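Local atomic coordinates of putative siderophore-degrading esterase (Eurofung) (Emericella nidulans, PDB entry 6GUO), a protein that hydrolyses the ester bonds of the bacterial siderophore enterobactin, an activity required for releasing the bound iron inside the fungal cell. Residues P100-D105 / G163-G168. Residues are numbered along the deposited sequence; the frame is centred on the assembly and turned at random. Where two conformers were deposited one is given.
Sequences PRRSYD and GHSYGG
R102, on the short helix 102-106, extends its guanidinium to S165, in the tight turn between strand 156-164 and helix 166-177. The arginine chain bends at its third torsion, which brings both terminal nitrogens to the turn. In the serine conformer described here, R102 NH1 donates to S165 OG at 2.8 Å in a bent hydrogen bond, the hydroxyl lying 26° out of the guanidinium plane. R102 NH2 gives a 2.6 Å hydrogen bond to a water that also accepts from Y166 N, so this water bridges the side chain to the first residue of helix 166-177. NE turns to D59 in a salt bridge, which helps fix the rotation of the group. The side chains of R102 and Y166 cross at about a right angle with their flat groups only 2° apart in plane, and R102 NH2 meets Y166 CD2 obliquely at 3.7 Å. One residue on, S103 adds a nonpolar contact, its CB 4.1 Å from Y166 CE2, while its OG, in the conformer given, bonds to A127 O and the tyrosine OH to E126. In the same serine conformer S165 OG donates to H164 O at 2.6 Å, approaching from above the carbonyl plane. S165 has a positive phi (62°), the strained backbone of the turn, and its side chain touches H284. The G163-H164-S165-Y166-G167 sequence and the strained strand-turn-helix geometry are consistent with the nucleophile elbow of alpha/beta-hydrolases.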
ATOM      1  N   PRO A 100      13.997  15.659  -6.376  1.00 24.40           N
ATOM      2  CA  PRO A 100      14.716  15.758  -7.662  1.00 25.07           C
ATOM      3  C   PRO A 100      16.104  15.080  -7.677  1.00 24.53           C
ATOM      4  O   PRO A 100      16.607  14.739  -8.751  1.00 25.95           O
ATOM      5  CB  PRO A 100      14.871  17.270  -7.882  1.00 27.35           C
ATOM      6  CG  PRO A 100      13.923  17.926  -6.946  1.00 28.32           C
ATOM      7  CD  PRO A 100      13.698  16.986  -5.804  1.00 26.50           C
ATOM      8  N   ARG A 101      16.706  14.890  -6.501  1.00 23.11           N
ATOM      9  CA  ARG A 101      18.002  14.200  -6.371  1.00 23.88           C
ATOM     10  C   ARG A 101      18.002  12.756  -6.878  1.00 21.38           C
ATOM     11  O   ARG A 101      19.059  12.207  -7.183  1.00 20.76           O
ATOM     12  CB  ARG A 101      18.472  14.219  -4.912  1.00 26.03           C
ATOM     13  CG  ARG A 101      18.896  15.601  -4.438  1.00 28.19           C
ATOM     14  CD  ARG A 101      19.235  15.618  -2.960  1.00 29.41           C
ATOM     15  NE  ARG A 101      20.289  14.659  -2.615  1.00 27.35           N
ATOM     16  CZ  ARG A 101      20.677  14.374  -1.372  1.00 26.60           C
ATOM     17  NH1 ARG A 101      21.633  13.473  -1.174  1.00 26.33           N
ATOM     18  NH2 ARG A 101      20.119  14.977  -0.325  1.00 27.24           N
ATOM     19  N   ARG A 102      16.821  12.143  -6.951  1.00 19.89           N
ATOM     20  CA  ARG A 102      16.691  10.768  -7.436  1.00 20.53           C
ATOM     21  C   ARG A 102      17.255  10.532  -8.844  1.00 20.59           C
ATOM     22  O   ARG A 102      17.745   9.441  -9.123  1.00 21.30           O
ATOM     23  CB  ARG A 102      15.223  10.317  -7.380  1.00 19.13           C
ATOM     24  CG  ARG A 102      14.327  10.967  -8.424  1.00 20.00           C
ATOM     25  CD  ARG A 102      12.859  10.726  -8.119  1.00 20.68           C
ATOM     26  NE  ARG A 102      12.519   9.306  -8.219  1.00 21.52           N
ATOM     27  CZ  ARG A 102      12.231   8.652  -9.350  1.00 22.22           C
ATOM     28  NH1 ARG A 102      11.934   7.355  -9.295  1.00 22.78           N
ATOM     29  NH2 ARG A 102      12.237   9.262 -10.534  1.00 23.02           N
ATOM     30  N   SER A 103      17.179  11.540  -9.718  1.00 21.69           N
ATOM     31  CA  SER A 103      17.638  11.394 -11.104  0.50 22.77           C
ATOM     32  C   SER A 103      19.132  11.092 -11.174  1.00 22.79           C
ATOM     33  O   SER A 103      19.559  10.268 -11.980  1.00 22.90           O
ATOM     34  CB  SER A 103      17.304  12.634 -11.942  0.50 23.38           C
ATOM     35  OG  SER A 103      18.064  13.762 -11.548  0.50 22.76           O
ATOM     36  N   TYR A 104      19.918  11.749 -10.324  1.00 21.92           N
ATOM     37  CA  TYR A 104      21.358  11.480 -10.243  1.00 22.43           C
ATOM     38  C   TYR A 104      21.624  10.128  -9.571  1.00 22.36           C
ATOM     39  O   TYR A 104      22.371   9.302 -10.101  1.00 21.41           O
ATOM     40  CB  TYR A 104      22.089  12.597  -9.493  1.00 24.05           C
ATOM     41  CG  TYR A 104      23.572  12.338  -9.369  1.00 26.02           C
ATOM     42  CD1 TYR A 104      24.398  12.387 -10.489  1.00 28.41           C
ATOM     43  CD2 TYR A 104      24.145  12.017  -8.140  1.00 27.64           C
ATOM     44  CE1 TYR A 104      25.759  12.137 -10.388  1.00 30.87           C
ATOM     45  CE2 TYR A 104      25.506  11.763  -8.028  1.00 30.26           C
ATOM     46  CZ  TYR A 104      26.310  11.826  -9.153  1.00 32.10           C
ATOM     47  OH  TYR A 104      27.661  11.578  -9.048  1.00 32.63           O
ATOM     48  N   ASP A 105      21.003   9.907  -8.413  1.00 20.76           N
ATOM     49  CA  ASP A 105      21.254   8.706  -7.619  1.00 22.26           C
ATOM     50  C   ASP A 105      20.880   7.395  -8.308  1.00 19.86           C
ATOM     51  O   ASP A 105      21.537   6.381  -8.076  1.00 19.93           O
ATOM     52  CB  ASP A 105      20.541   8.766  -6.258  1.00 22.50           C
ATOM     53  CG  ASP A 105      21.229   9.687  -5.268  1.00 23.73           C
ATOM     54  OD1 ASP A 105      20.512  10.303  -4.462  1.00 27.44           O
ATOM     55  OD2 ASP A 105      22.468   9.800  -5.277  1.00 24.70           O
ATOM     56  N   GLY A 163      12.713  -0.937  -6.320  1.00 14.37           N
ATOM     57  CA  GLY A 163      12.621   0.411  -6.860  1.00 14.49           C
ATOM     58  C   GLY A 163      11.547   0.499  -7.935  1.00 15.22           C
ATOM     59  O   GLY A 163      11.264  -0.489  -8.614  1.00 15.37           O
ATOM     60  N   HIS A 164      10.949   1.684  -8.060  1.00 15.40           N
ATOM     61  CA  HIS A 164       9.941   1.989  -9.075  1.00 16.11           C
ATOM     62  C   HIS A 164      10.445   3.093 -10.009  1.00 16.09           C
ATOM     63  O   HIS A 164      11.099   4.032  -9.555  1.00 16.62           O
ATOM     64  CB  HIS A 164       8.630   2.425  -8.415  1.00 16.49           C
ATOM     65  CG  HIS A 164       7.586   2.890  -9.384  1.00 16.87           C
ATOM     66  ND1 HIS A 164       7.446   4.209  -9.750  1.00 17.63           N
ATOM     67  CD2 HIS A 164       6.620   2.211 -10.048  1.00 16.95           C
ATOM     68  CE1 HIS A 164       6.444   4.320 -10.605  1.00 17.21           C
ATOM     69  NE2 HIS A 164       5.928   3.124 -10.801  1.00 17.27           N
ATOM     70  N   SER A 165      10.128   2.959 -11.302  1.00 15.88           N
ATOM     71  CA  SER A 165      10.508   3.933 -12.340  0.60 16.05           C
ATOM     72  C   SER A 165      12.042   4.034 -12.443  1.00 15.96           C
ATOM     73  O   SER A 165      12.682   3.019 -12.726  1.00 15.39           O
ATOM     74  CB  SER A 165       9.771   5.283 -12.170  0.60 17.30           C
ATOM     75  OG  SER A 165      10.152   6.011 -11.021  0.60 15.76           O
ATOM     76  N   TYR A 166      12.651   5.204 -12.217  1.00 15.86           N
ATOM     77  CA  TYR A 166      14.122   5.243 -12.125  1.00 16.28           C
ATOM     78  C   TYR A 166      14.659   4.274 -11.069  1.00 15.98           C
ATOM     79  O   TYR A 166      15.742   3.717 -11.246  1.00 15.95           O
ATOM     80  CB  TYR A 166      14.644   6.657 -11.842  1.00 18.09           C
ATOM     81  CG  TYR A 166      14.709   7.597 -13.030  1.00 19.75           C
ATOM     82  CD1 TYR A 166      14.435   7.168 -14.338  1.00 21.38           C
ATOM     83  CD2 TYR A 166      15.092   8.921 -12.851  1.00 20.75           C
ATOM     84  CE1 TYR A 166      14.513   8.037 -15.408  1.00 23.01           C
ATOM     85  CE2 TYR A 166      15.173   9.796 -13.921  1.00 22.32           C
ATOM     86  CZ  TYR A 166      14.886   9.346 -15.195  1.00 23.50           C
ATOM     87  OH  TYR A 166      14.957  10.199 -16.265  1.00 26.46           O
ATOM     88  N   GLY A 167      13.906   4.079  -9.983  1.00 15.42           N
ATOM     89  CA  GLY A 167      14.225   3.051  -8.992  1.00 15.77           C
ATOM     90  C   GLY A 167      14.304   1.645  -9.572  1.00 15.50           C
ATOM     91  O   GLY A 167      15.166   0.856  -9.183  1.00 15.28           O
ATOM     92  N   GLY A 168      13.402   1.326 -10.498  1.00 15.93           N
ATOM     93  CA  GLY A 168      13.406   0.038 -11.188  1.00 16.23           C
ATOM     94  C   GLY A 168      14.600  -0.089 -12.118  1.00 16.35           C
ATOM     95  O   GLY A 168      15.217  -1.151 -12.208  1.00 15.95           O
TER
HETATM   96  O   HOH W   1      11.400   8.036 -12.702  1.00 25.71           O